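Local coordinates for predicted protein (Phaeodactylum tricornutum CCAP 1055/1, PDB 5Z5M) that probably turns 5-hydroxyisourate into (S)-allantoin in urate degradation, combining a hydroxyisourate hydrolase part with an OHCU decarboxylase part in one chain, at residues 17-22 with 35-40; 29-34 with 69-74; 51-56 with 168-173; 58-63 with 161-166. All coordinates share one frame; numbering follows the deposited sequence.

Contact 1: 17-22 with 35-40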
loop_
_atom_site.group_PDB
_atom_site.type_symbol
_atom_site.label_atom_id
_atom_site.label_comp_id
_atom_site.label_asym_id
_atom_site.label_seq_id
_atom_site.Cartn_x
_atom_site.Cartn_y
_atom_site.Cartn_z
ATOM N N GLU A 17 14.443 45.893 -15.134
ATOM C CA GLU A 17 13.273 45.888 -14.267
ATOM C C GLU A 17 12.995 44.475 -13.740
ATOM O O GLU A 17 12.515 44.296 -12.616
ATOM C CB GLU A 17 12.058 46.434 -15.020
ATOM C CG GLU A 17 10.837 46.677 -14.155
ATOM C CD GLU A 17 9.767 47.473 -14.882
ATOM O OE1 GLU A 17 10.018 47.895 -16.032
ATOM O OE2 GLU A 17 8.678 47.675 -14.303
ATOM N N ILE A 18 13.300 43.477 -14.561
ATOM C CA ILE A 18 13.139 42.086 -14.154
ATOM C C ILE A 18 14.160 41.740 -13.079
ATOM O O ILE A 18 13.821 41.150 -12.056
ATOM C CB ILE A 18 13.293 41.122 -15.348
ATOM C CG1 ILE A 18 12.210 41.397 -16.394
ATOM C CG2 ILE A 18 13.217 39.662 -14.886
ATOM C CD1 ILE A 18 12.335 40.547 -17.630
ATOM N N ALA A 19 15.408 42.137 -13.308
ATOM C CA ALA A 19 16.478 41.841 -12.367
ATOM C C ALA A 19 16.205 42.497 -11.017
ATOM O O ALA A 19 16.441 41.901 -9.966
ATOM C CB ALA A 19 17.817 42.298 -12.923
ATOM N N SER A 20 15.692 43.720 -11.051
ATOM C CA SER A 20 15.345 44.428 -9.828
ATOM C C SER A 20 14.220 43.703 -9.084
ATOM O O SER A 20 14.232 43.595 -7.856
ATOM C CB SER A 20 14.937 45.866 -10.145
ATOM O OG SER A 20 14.458 46.526 -8.989
ATOM N N PHE A 21 13.255 43.197 -9.843
ATOM C CA PHE A 21 12.115 42.502 -9.259
ATOM C C PHE A 21 12.554 41.215 -8.562
ATOM O O PHE A 21 12.069 40.892 -7.479
ATOM C CB PHE A 21 11.074 42.199 -10.340
ATOM C CG PHE A 21 9.789 41.633 -9.810
ATOM C CD1 PHE A 21 8.788 42.469 -9.348
ATOM C CD2 PHE A 21 9.576 40.265 -9.793
ATOM C CE1 PHE A 21 7.600 41.949 -8.864
ATOM C CE2 PHE A 21 8.393 39.740 -9.316
ATOM C CZ PHE A 21 7.405 40.581 -8.846
ATOM N N LEU A 22 13.494 40.500 -9.173
ATOM C CA LEU A 22 13.881 39.170 -8.700
ATOM C C LEU A 22 15.205 39.140 -7.942
ATOM O O LEU A 22 15.700 38.069 -7.598
ATOM C CB LEU A 22 13.966 38.204 -9.883
ATOM C CG LEU A 22 12.688 38.000 -10.695
ATOM C CD1 LEU A 22 12.995 37.219 -11.969
ATOM C CD2 LEU A 22 11.642 37.281 -9.862
ATOM N N ALA A 35 22.414 36.822 -14.058
ATOM C CA ALA A 35 22.646 35.714 -14.975
ATOM C C ALA A 35 21.365 35.341 -15.725
ATOM O O ALA A 35 21.404 35.027 -16.911
ATOM C CB ALA A 35 23.194 34.510 -14.222
ATOM N N LEU A 36 20.229 35.408 -15.037
ATOM C CA LEU A 36 18.943 35.065 -15.643
ATOM C C LEU A 36 18.575 35.971 -16.820
ATOM O O LEU A 36 18.301 35.492 -17.922
ATOM C CB LEU A 36 17.829 35.120 -14.596
ATOM C CG LEU A 36 16.453 34.684 -15.103
ATOM C CD1 LEU A 36 16.402 33.177 -15.312
ATOM C CD2 LEU A 36 15.325 35.146 -14.187
ATOM N N VAL A 37 18.572 37.279 -16.589
ATOM C CA VAL A 37 18.083 38.228 -17.592
ATOM C C VAL A 37 19.014 38.433 -18.785
ATOM O O VAL A 37 18.597 38.982 -19.809
ATOM C CB VAL A 37 17.803 39.607 -16.958
ATOM C CG1 VAL A 37 16.672 39.507 -15.948
ATOM C CG2 VAL A 37 19.055 40.152 -16.297
ATOM N N LYS A 38 20.264 37.992 -18.668
ATOM C CA LYS A 38 21.212 38.194 -19.762
ATOM C C LYS A 38 21.181 37.082 -20.813
ATOM O O LYS A 38 21.668 37.272 -21.932
ATOM C CB LYS A 38 22.626 38.377 -19.215
ATOM C CG LYS A 38 22.694 39.476 -18.171
ATOM C CD LYS A 38 24.007 39.494 -17.397
ATOM C CE LYS A 38 24.522 40.927 -17.268
ATOM N NZ LYS A 38 23.837 41.647 -16.150
ATOM N N ASP A 39 20.577 35.944 -20.482
ATOM C CA ASP A 39 20.256 34.956 -21.504
ATOM C C ASP A 39 18.818 35.204 -21.946
ATOM O O ASP A 39 17.882 34.559 -21.468
ATOM C CB ASP A 39 20.454 33.531 -20.988
ATOM C CG ASP A 39 20.668 32.531 -22.114
ATOM O OD1 ASP A 39 20.844 32.969 -23.276
ATOM O OD2 ASP A 39 20.680 31.311 -21.839
ATOM N N ALA A 40 18.666 36.148 -22.872
ATOM C CA ALA A 40 17.379 36.775 -23.165
ATOM C C ALA A 40 16.399 35.913 -23.960
ATOM O O ALA A 40 15.219 36.253 -24.067
ATOM C CB ALA A 40 17.613 38.091 -23.903
#

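Contact 2: 29-34 with 69-74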
loop_
_atom_site.group_PDB
_atom_site.type_symbol
_atom_site.label_atom_id
_atom_site.label_comp_id
_atom_site.label_asym_id
_atom_site.label_seq_id
_atom_site.Cartn_x
_atom_site.Cartn_y
_atom_site.Cartn_z
ATOM N N SER A 29 21.897 37.897 -3.232
ATOM C CA SER A 29 22.424 37.189 -4.386
ATOM C C SER A 29 21.806 37.713 -5.672
ATOM O O SER A 29 21.168 36.966 -6.416
ATOM C CB SER A 29 22.171 35.687 -4.248
ATOM O OG SER A 29 22.770 35.185 -3.067
ATOM N N ALA A 30 22.004 39.001 -5.934
ATOM C CA ALA A 30 21.474 39.623 -7.141
ATOM C C ALA A 30 22.102 39.018 -8.397
ATOM O O ALA A 30 21.536 39.121 -9.485
ATOM C CB ALA A 30 21.696 41.130 -7.111
ATOM N N TRP A 31 23.264 38.386 -8.240
ATOM C CA TRP A 31 23.949 37.759 -9.367
ATOM C C TRP A 31 23.099 36.677 -10.037
ATOM O O TRP A 31 23.245 36.427 -11.234
ATOM C CB TRP A 31 25.301 37.170 -8.934
ATOM C CG TRP A 31 25.246 36.123 -7.851
ATOM C CD1 TRP A 31 25.295 36.335 -6.503
ATOM C CD2 TRP A 31 25.170 34.702 -8.030
ATOM N NE1 TRP A 31 25.235 35.138 -5.832
ATOM C CE2 TRP A 31 25.160 34.119 -6.745
ATOM C CE3 TRP A 31 25.100 33.867 -9.150
ATOM C CZ2 TRP A 31 25.086 32.741 -6.549
ATOM C CZ3 TRP A 31 25.025 32.495 -8.953
ATOM C CH2 TRP A 31 25.017 31.948 -7.663
ATOM N N VAL A 32 22.214 36.045 -9.270
ATOM C CA VAL A 32 21.330 35.022 -9.820
ATOM C C VAL A 32 20.396 35.639 -10.849
ATOM O O VAL A 32 20.241 35.116 -11.952
ATOM C CB VAL A 32 20.483 34.326 -8.733
ATOM C CG1 VAL A 32 19.608 33.250 -9.361
ATOM C CG2 VAL A 32 21.372 33.720 -7.656
ATOM N N ALA A 33 19.774 36.754 -10.477
ATOM C CA ALA A 33 18.840 37.448 -11.357
ATOM C C ALA A 33 19.566 38.049 -12.554
ATOM O O ALA A 33 19.020 38.132 -13.659
ATOM C CB ALA A 33 18.093 38.532 -10.585
ATOM N N GLU A 34 20.809 38.460 -12.326
ATOM C CA GLU A 34 21.629 39.018 -13.389
ATOM C C GLU A 34 21.896 37.979 -14.467
ATOM O O GLU A 34 21.621 38.216 -15.640
ATOM C CB GLU A 34 22.939 39.553 -12.822
ATOM C CG GLU A 34 22.744 40.784 -11.972
ATOM C CD GLU A 34 21.987 41.879 -12.702
ATOM O OE1 GLU A 34 22.301 42.132 -13.885
ATOM O OE2 GLU A 34 21.079 42.486 -12.092
ATOM N N LEU A 69 28.330 28.314 -0.796
ATOM C CA LEU A 69 28.539 28.484 0.639
ATOM C C LEU A 69 28.249 29.923 1.065
ATOM O O LEU A 69 27.698 30.163 2.145
ATOM C CB LEU A 69 29.963 28.094 1.032
ATOM C CG LEU A 69 30.194 27.956 2.538
ATOM C CD1 LEU A 69 29.300 26.861 3.114
ATOM C CD2 LEU A 69 31.659 27.682 2.843
ATOM N N GLU A 70 28.605 30.875 0.208
ATOM C CA GLU A 70 28.342 32.282 0.489
ATOM C C GLU A 70 26.850 32.597 0.453
ATOM O O GLU A 70 26.372 33.464 1.186
ATOM C CB GLU A 70 29.093 33.182 -0.499
ATOM C CG GLU A 70 30.592 33.292 -0.242
ATOM C CD GLU A 70 30.943 34.197 0.936
ATOM O OE1 GLU A 70 30.093 34.396 1.830
ATOM O OE2 GLU A 70 32.082 34.715 0.967
ATOM N N LEU A 71 26.114 31.901 -0.407
ATOM C CA LEU A 71 24.671 32.073 -0.458
ATOM C C LEU A 71 24.055 31.597 0.857
ATOM O O LEU A 71 23.171 32.247 1.410
ATOM C CB LEU A 71 24.075 31.314 -1.645
ATOM C CG LEU A 71 22.589 31.527 -1.948
ATOM C CD1 LEU A 71 22.361 31.546 -3.450
ATOM C CD2 LEU A 71 21.744 30.442 -1.307
ATOM N N LEU A 72 24.532 30.460 1.351
ATOM C CA LEU A 72 24.061 29.927 2.627
ATOM C C LEU A 72 24.365 30.878 3.785
ATOM O O LEU A 72 23.506 31.132 4.627
ATOM C CB LEU A 72 24.686 28.559 2.906
ATOM C CG LEU A 72 24.336 27.420 1.948
ATOM C CD1 LEU A 72 24.970 26.121 2.414
ATOM C CD2 LEU A 72 22.824 27.269 1.805
ATOM N N CYS A 73 25.585 31.406 3.821
ATOM C CA CYS A 73 25.998 32.269 4.925
ATOM C C CYS A 73 25.297 33.620 4.886
ATOM O O CYS A 73 25.234 34.327 5.892
ATOM C CB CYS A 73 27.515 32.466 4.913
ATOM S SG CYS A 73 28.430 30.954 5.281
ATOM N N ALA A 74 24.765 33.971 3.722
ATOM C CA ALA A 74 24.030 35.216 3.571
ATOM C C ALA A 74 22.652 35.101 4.202
ATOM O O ALA A 74 21.985 36.105 4.448
ATOM C CB ALA A 74 23.912 35.593 2.097
#

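Contact 3: 51-56 with 168-173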
loop_
_atom_site.group_PDB
_atom_site.type_symbol
_atom_site.label_atom_id
_atom_site.label_comp_id
_atom_site.label_asym_id
_atom_site.label_seq_id
_atom_site.Cartn_x
_atom_site.Cartn_y
_atom_site.Cartn_z
ATOM N N GLN A 51 8.728 27.241 -14.291
ATOM C CA GLN A 51 9.887 27.354 -15.166
ATOM C C GLN A 51 10.827 28.469 -14.715
ATOM O O GLN A 51 12.048 28.350 -14.833
ATOM C CB GLN A 51 9.433 27.587 -16.609
ATOM C CG GLN A 51 8.774 26.367 -17.237
ATOM C CD GLN A 51 8.120 26.671 -18.570
ATOM O OE1 GLN A 51 7.967 27.830 -18.947
ATOM N NE2 GLN A 51 7.726 25.628 -19.287
ATOM N N LEU A 52 10.251 29.549 -14.201
ATOM C CA LEU A 52 11.044 30.664 -13.704
ATOM C C LEU A 52 11.874 30.220 -12.499
ATOM O O LEU A 52 13.071 30.502 -12.415
ATOM C CB LEU A 52 10.136 31.845 -13.340
ATOM C CG LEU A 52 10.828 33.009 -12.627
ATOM C CD1 LEU A 52 11.980 33.552 -13.476
ATOM C CD2 LEU A 52 9.822 34.097 -12.299
ATOM N N ALA A 53 11.234 29.502 -11.583
ATOM C CA ALA A 53 11.917 28.969 -10.408
ATOM C C ALA A 53 13.016 27.990 -10.808
ATOM O O ALA A 53 14.109 28.012 -10.239
ATOM C CB ALA A 53 10.921 28.289 -9.475
ATOM N N ALA A 54 12.714 27.142 -11.791
ATOM C CA ALA A 54 13.652 26.134 -12.276
ATOM C C ALA A 54 14.881 26.782 -12.899
ATOM O O ALA A 54 16.000 26.301 -12.729
ATOM C CB ALA A 54 12.971 25.221 -13.296
ATOM N N ALA A 55 14.646 27.860 -13.641
ATOM C CA ALA A 55 15.710 28.600 -14.305
ATOM C C ALA A 55 16.681 29.218 -13.294
ATOM O O ALA A 55 17.897 29.149 -13.469
ATOM C CB ALA A 55 15.118 29.672 -15.198
ATOM N N MET A 56 16.144 29.825 -12.240
ATOM C CA MET A 56 16.984 30.448 -11.220
ATOM C C MET A 56 17.705 29.390 -10.394
ATOM O O MET A 56 18.875 29.560 -10.046
ATOM C CB MET A 56 16.150 31.363 -10.319
ATOM C CG MET A 56 15.476 32.496 -11.094
ATOM S SD MET A 56 14.546 33.657 -10.075
ATOM C CE MET A 56 15.883 34.437 -9.179
ATOM N N MET A 168 8.985 30.096 -2.156
ATOM C CA MET A 168 8.006 30.805 -1.333
ATOM C C MET A 168 7.987 32.299 -1.639
ATOM O O MET A 168 6.929 32.921 -1.655
ATOM C CB MET A 168 8.287 30.584 0.159
ATOM C CG MET A 168 8.057 29.161 0.617
ATOM S SD MET A 168 8.459 28.944 2.362
ATOM C CE MET A 168 8.250 27.173 2.528
ATOM N N ARG A 169 9.156 32.875 -1.886
ATOM C CA ARG A 169 9.230 34.301 -2.174
ATOM C C ARG A 169 8.670 34.631 -3.556
ATOM O O ARG A 169 7.994 35.647 -3.732
ATOM C CB ARG A 169 10.668 34.792 -2.056
ATOM C CG ARG A 169 11.165 34.851 -0.625
ATOM C CD ARG A 169 12.657 35.126 -0.588
ATOM N NE ARG A 169 13.144 35.282 0.776
ATOM C CZ ARG A 169 14.428 35.287 1.110
ATOM N NH1 ARG A 169 15.360 35.140 0.177
ATOM N NH2 ARG A 169 14.780 35.435 2.379
ATOM N N LEU A 170 8.956 33.770 -4.530
ATOM C CA LEU A 170 8.422 33.929 -5.883
ATOM C C LEU A 170 6.897 33.891 -5.870
ATOM O O LEU A 170 6.243 34.679 -6.551
ATOM C CB LEU A 170 8.960 32.838 -6.817
ATOM C CG LEU A 170 10.380 33.004 -7.363
ATOM C CD1 LEU A 170 10.855 31.709 -8.009
ATOM C CD2 LEU A 170 10.442 34.159 -8.367
ATOM N N LEU A 171 6.338 32.965 -5.094
ATOM C CA LEU A 171 4.885 32.805 -5.002
ATOM C C LEU A 171 4.208 34.040 -4.403
ATOM O O LEU A 171 3.080 34.382 -4.771
ATOM C CB LEU A 171 4.530 31.569 -4.170
ATOM C CG LEU A 171 4.636 30.209 -4.865
ATOM C CD1 LEU A 171 4.363 29.092 -3.876
ATOM C CD2 LEU A 171 3.671 30.121 -6.034
ATOM N N SER A 172 4.893 34.706 -3.478
ATOM C CA SER A 172 4.300 35.844 -2.782
ATOM C C SER A 172 4.411 37.131 -3.598
ATOM O O SER A 172 3.625 38.060 -3.410
ATOM C CB SER A 172 4.943 36.033 -1.405
ATOM O OG SER A 172 6.287 36.465 -1.517
ATOM N N LYS A 173 5.368 37.175 -4.518
ATOM C CA LYS A 173 5.574 38.368 -5.335
ATOM C C LYS A 173 4.842 38.305 -6.670
ATOM O O LYS A 173 4.587 39.336 -7.293
ATOM C CB LYS A 173 7.066 38.589 -5.591
ATOM C CG LYS A 173 7.855 38.977 -4.363
ATOM C CD LYS A 173 9.337 39.052 -4.680
ATOM C CE LYS A 173 9.589 39.944 -5.883
ATOM N NZ LYS A 173 9.022 41.309 -5.712
#

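Contact 4: 58-63 with 161-166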
loop_
_atom_site.group_PDB
_atom_site.type_symbol
_atom_site.label_atom_id
_atom_site.label_comp_id
_atom_site.label_asym_id
_atom_site.label_seq_id
_atom_site.Cartn_x
_atom_site.Cartn_y
_atom_site.Cartn_z
ATOM N N ALA A 58 18.642 26.476 -11.457
ATOM C CA ALA A 58 19.710 25.959 -12.312
ATOM C C ALA A 58 20.954 26.842 -12.254
ATOM O O ALA A 58 22.076 26.340 -12.180
ATOM C CB ALA A 58 19.226 25.833 -13.745
ATOM N N ILE A 59 20.746 28.156 -12.291
ATOM C CA ILE A 59 21.843 29.117 -12.181
ATOM C C ILE A 59 22.604 28.930 -10.870
ATOM O O ILE A 59 23.837 28.899 -10.848
ATOM C CB ILE A 59 21.325 30.567 -12.285
ATOM C CG1 ILE A 59 20.829 30.832 -13.708
ATOM C CG2 ILE A 59 22.421 31.572 -11.899
ATOM C CD1 ILE A 59 20.178 32.186 -13.898
ATOM N N VAL A 60 21.866 28.774 -9.780
ATOM C CA VAL A 60 22.495 28.542 -8.485
ATOM C C VAL A 60 23.253 27.215 -8.470
ATOM O O VAL A 60 24.418 27.156 -8.064
ATOM C CB VAL A 60 21.461 28.554 -7.343
ATOM C CG1 VAL A 60 22.105 28.096 -6.037
ATOM C CG2 VAL A 60 20.863 29.957 -7.185
ATOM N N ASN A 61 22.597 26.156 -8.927
ATOM C CA ASN A 61 23.179 24.820 -8.879
ATOM C C ASN A 61 24.456 24.699 -9.706
ATOM O O ASN A 61 25.337 23.899 -9.387
ATOM C CB ASN A 61 22.159 23.776 -9.341
ATOM C CG ASN A 61 21.160 23.417 -8.253
ATOM O OD1 ASN A 61 21.367 23.722 -7.075
ATOM N ND2 ASN A 61 20.071 22.769 -8.642
ATOM N N LYS A 62 24.568 25.501 -10.760
ATOM C CA LYS A 62 25.745 25.426 -11.613
ATOM C C LYS A 62 26.869 26.353 -11.141
ATOM O O LYS A 62 27.916 26.438 -11.780
ATOM C CB LYS A 62 25.356 25.738 -13.063
ATOM C CG LYS A 62 24.527 24.630 -13.698
ATOM C CD LYS A 62 24.016 25.008 -15.079
ATOM C CE LYS A 62 22.998 23.989 -15.578
ATOM N NZ LYS A 62 22.412 24.369 -16.893
ATOM N N SER A 63 26.653 27.038 -10.022
ATOM C CA SER A 63 27.655 27.960 -9.492
ATOM C C SER A 63 28.710 27.216 -8.674
ATOM O O SER A 63 28.537 26.043 -8.355
ATOM C CB SER A 63 26.988 29.049 -8.641
ATOM O OG SER A 63 26.487 28.526 -7.418
ATOM N N GLN A 161 16.803 23.706 1.294
ATOM C CA GLN A 161 16.000 24.668 2.041
ATOM C C GLN A 161 15.999 26.060 1.395
ATOM O O GLN A 161 14.955 26.708 1.346
ATOM C CB GLN A 161 16.481 24.764 3.497
ATOM C CG GLN A 161 16.419 23.443 4.288
ATOM C CD GLN A 161 15.009 22.879 4.447
ATOM O OE1 GLN A 161 14.060 23.603 4.752
ATOM N NE2 GLN A 161 14.872 21.576 4.242
ATOM N N VAL A 162 17.141 26.530 0.883
ATOM C CA VAL A 162 17.148 27.872 0.301
ATOM C C VAL A 162 16.339 27.916 -1.000
ATOM O O VAL A 162 15.716 28.929 -1.301
ATOM C CB VAL A 162 18.584 28.417 0.038
ATOM C CG1 VAL A 162 19.394 28.441 1.327
ATOM C CG2 VAL A 162 19.294 27.632 -1.040
ATOM N N HIS A 163 16.326 26.822 -1.756
ATOM C CA HIS A 163 15.512 26.770 -2.968
ATOM C C HIS A 163 14.040 26.791 -2.605
ATOM O O HIS A 163 13.229 27.362 -3.325
ATOM C CB HIS A 163 15.815 25.523 -3.803
ATOM C CG HIS A 163 17.168 25.541 -4.445
ATOM N ND1 HIS A 163 17.645 26.627 -5.143
ATOM C CD2 HIS A 163 18.137 24.598 -4.505
ATOM C CE1 HIS A 163 18.856 26.357 -5.601
ATOM N NE2 HIS A 163 19.174 25.128 -5.231
ATOM N N LYS A 164 13.697 26.156 -1.485
ATOM C CA LYS A 164 12.314 26.130 -1.036
ATOM C C LYS A 164 11.884 27.528 -0.609
ATOM O O LYS A 164 10.745 27.920 -0.818
ATOM C CB LYS A 164 12.133 25.140 0.116
ATOM C CG LYS A 164 12.164 23.684 -0.303
ATOM C CD LYS A 164 12.474 22.777 0.883
ATOM C CE LYS A 164 11.343 22.770 1.894
ATOM N NZ LYS A 164 11.561 21.760 2.971
ATOM N N ILE A 165 12.805 28.269 -0.003
ATOM C CA ILE A 165 12.533 29.638 0.416
ATOM C C ILE A 165 12.394 30.551 -0.802
ATOM O O ILE A 165 11.538 31.435 -0.833
ATOM C CB ILE A 165 13.641 30.150 1.362
ATOM C CG1 ILE A 165 13.528 29.435 2.707
ATOM C CG2 ILE A 165 13.540 31.655 1.554
ATOM C CD1 ILE A 165 14.743 29.564 3.582
ATOM N N ALA A 166 13.212 30.304 -1.819
ATOM C CA ALA A 166 13.140 31.063 -3.058
ATOM C C ALA A 166 11.768 30.886 -3.703
ATOM O O ALA A 166 11.167 31.847 -4.179
ATOM C CB ALA A 166 14.239 30.628 -4.011
#

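Contact 1: 17-22 with 35-40
Ala19 and Val37 mark the closest backbone approach of the two segments, their CA atoms 6.6 Å apart. Residues 17-22 form a helix that comes from earlier in the chain; residues 35-38 are the last turn of another, which gives way to a loop at Asp39. No hydrogen bond joins them. Val37 makes most of the contact from its side. With CG1 lying anti to its own carbonyl carbon (chi1 -65°), the side chain reaches the opposite helix with both branches: CG1 meets Ile18 CG2 at 3.6 Å, while CG2 lies more loosely against Ala19 CB at 4.2 Å. Ile18 and Val37 pass alongside each other, pointing opposite ways. The helices follow one another in the chain and run roughly antiparallel, making a helical hairpin in the helical OHCU decarboxylase part of the chain. A second apolar touch lies further along the hairpin, where Leu22 CD1 meets Leu36 CD2 at 3.8 Å, the two side chains slanting across one another. Leu36 also packs on Leu52, Ala55 and Ile59 of helix 49-61, and Leu22 on Leu10 of helix 7-11. Leu43, from a loop, touches both Ile18 and Leu36.

Contact 2: 29-34 with 69-74
Ser29 and Leu71 are brought together by different first torsions. The serine hydroxyl stands beside its own backbone N, anti to the carbonyl carbon (chi1 -58°), whereas the leucine carries CG anti to the backbone N (chi1 -173°), which turns its branched end toward Ser29. Ser29 OG then sits 3.7 Å from Leu71 CD1 and 3.8 Å from Leu71 CG, a van der Waals touch between an oxygen and the branched end of an aliphatic chain. The hydroxyl is buried here, and its polar need is met next door by a hydrogen bond with the backbone oxygen of Glu27. Trp31 adds a looser contact: its CZ2 lies 4.3 Å from Leu71 CD1, with the methyl approaching the ring at a slant. One face of the indole is covered by Val32, whose CG2 sits 3.7 Å above the ring plane, over its centre. The backbones come nearest at Ser29 and Leu71, with 6.8 Å between their CA atoms, and no hydrogen bond links the segments. In the helical OHCU decarboxylase domain the contact joins the residue leading into helix 30-38, and the first turn of that helix, to the last turn of helix 65-73. Helix 49-61 packs against the first of these, with Ile59 on Trp31 and Met56, Ile59 and Val60 on Val32. Leu71, beyond its partners here, rests on Tyr26 and on Val162 of helix 151-173, and its neighbour Leu72 meets Phe155 and Leu159 of that same long helix.

Contact 3: 51-56 with 168-173
Leu170 reaches from helix 151-173 toward Leu52, Ala53 and Met56 on helix 49-61, in a helix-helix packing of the all-helical OHCU decarboxylase domain. The two short segments run in broadly opposite senses, 141° between their directions, with their axes 10.9 Å apart at closest approach. That spacing leaves room for a leucine side chain between the helices, and Leu170 takes it. Its two methyl branches face different partners. CD1 lies against Ala53, 3.7 Å from CB and nearly as close to CA, a touch made possible because the alanine side chain ends at CB. CD2 turns to the neighbouring leucine, 4.0 Å from Leu52 CD2; these two side chains cross obliquely, Leu52 having CG anti to its backbone N (chi1 172°) and Leu170 having CG anti to its carbonyl carbon. Met56, one turn on from Leu52, adds a looser touch, with SD 4.5 Å from Leu170 CD2. All of this is apolar, without a hydrogen bond from one segment to the other. Leu22 of helix 15-22 rests on both Leu52 and Leu170, and Leu36 of helix 30-38 lies on Leu52 and Met56, so further helices extend the apolar layer. Next to Leu170, Arg169 forms a salt bridge with Glu27. Three residues on from Arg169, Ser172 turns its hydroxyl back onto the helix, and Ser172 OG donates a 2.9 Å hydrogen bond to Arg169 O from 30° outside the carbonyl plane.

Contact 4: 58-63 with 161-166
His163 meets Val60 and Asn61 with the CE1 and NE2 end of its ring, linking the end of helix 49-61 to the long helix 151-173 within the helical OHCU decarboxylase domain. The backbones stay well apart, 9.1 Å between the CA atoms of Val60 and His163, so the imidazole bridges the gap. The tighter, buried side is at Val60. With CG1 anti to its backbone N (chi1 171°), this valine brings CG1 to 3.7 Å from His163 CE1, and its CB meets the ring edge in the ring plane. Val32 of helix 30-38 packs on the same valine. The other side is looser and polar, and Asn61 is partly exposed. There His163 NE2 donates to Asn61 OD1 at 3.2 Å, a long bond with a bent N-H...O angle of 147°. The amide and ring planes are perpendicular, and the donor stands 39° above the carbonyl plane, away from a lone pair. At the other ring nitrogen, ND1 is hydrogen-bonded with the hydroxyl of Tyr26, so the imidazole is held at two points. A leucine in its place would probably leave Asn61 OD1 and the Tyr26 hydroxyl without their ring partner and let both side chains turn more freely. Thr150 of the third subunit packs on Asn61, which brings this side of the contact to a subunit boundary. Where the helix gives way to a loop, Val60 O takes two donors from Ser63: the backbone N, and OG at 2.6 Å, in the carbonyl plane on a lone pair.

The four contacts join five helices of the OHCU decarboxylase domain, mostly through apolar side chains, with a polar bond in contact 4. Contacts 1 and 2 share helix 30-38, with centres about 14 Å apart; contacts 3 and 4 share helices 49-61 and 151-173, with centres about 10 Å apart, and the chain between the two halves of contact 3 contains both halves of contact 4. Contacts 1 and 3 meet directly, Leu22 CD2 lying 3.7 Å from Leu170 CD2 and Leu36 CD1 3.7 Å from Ala55 CB. Contacts 2 and 4 have the closest centres, about 9 Å, and join where Leu71 CD2 is 3.7 Å from Val162 CG2.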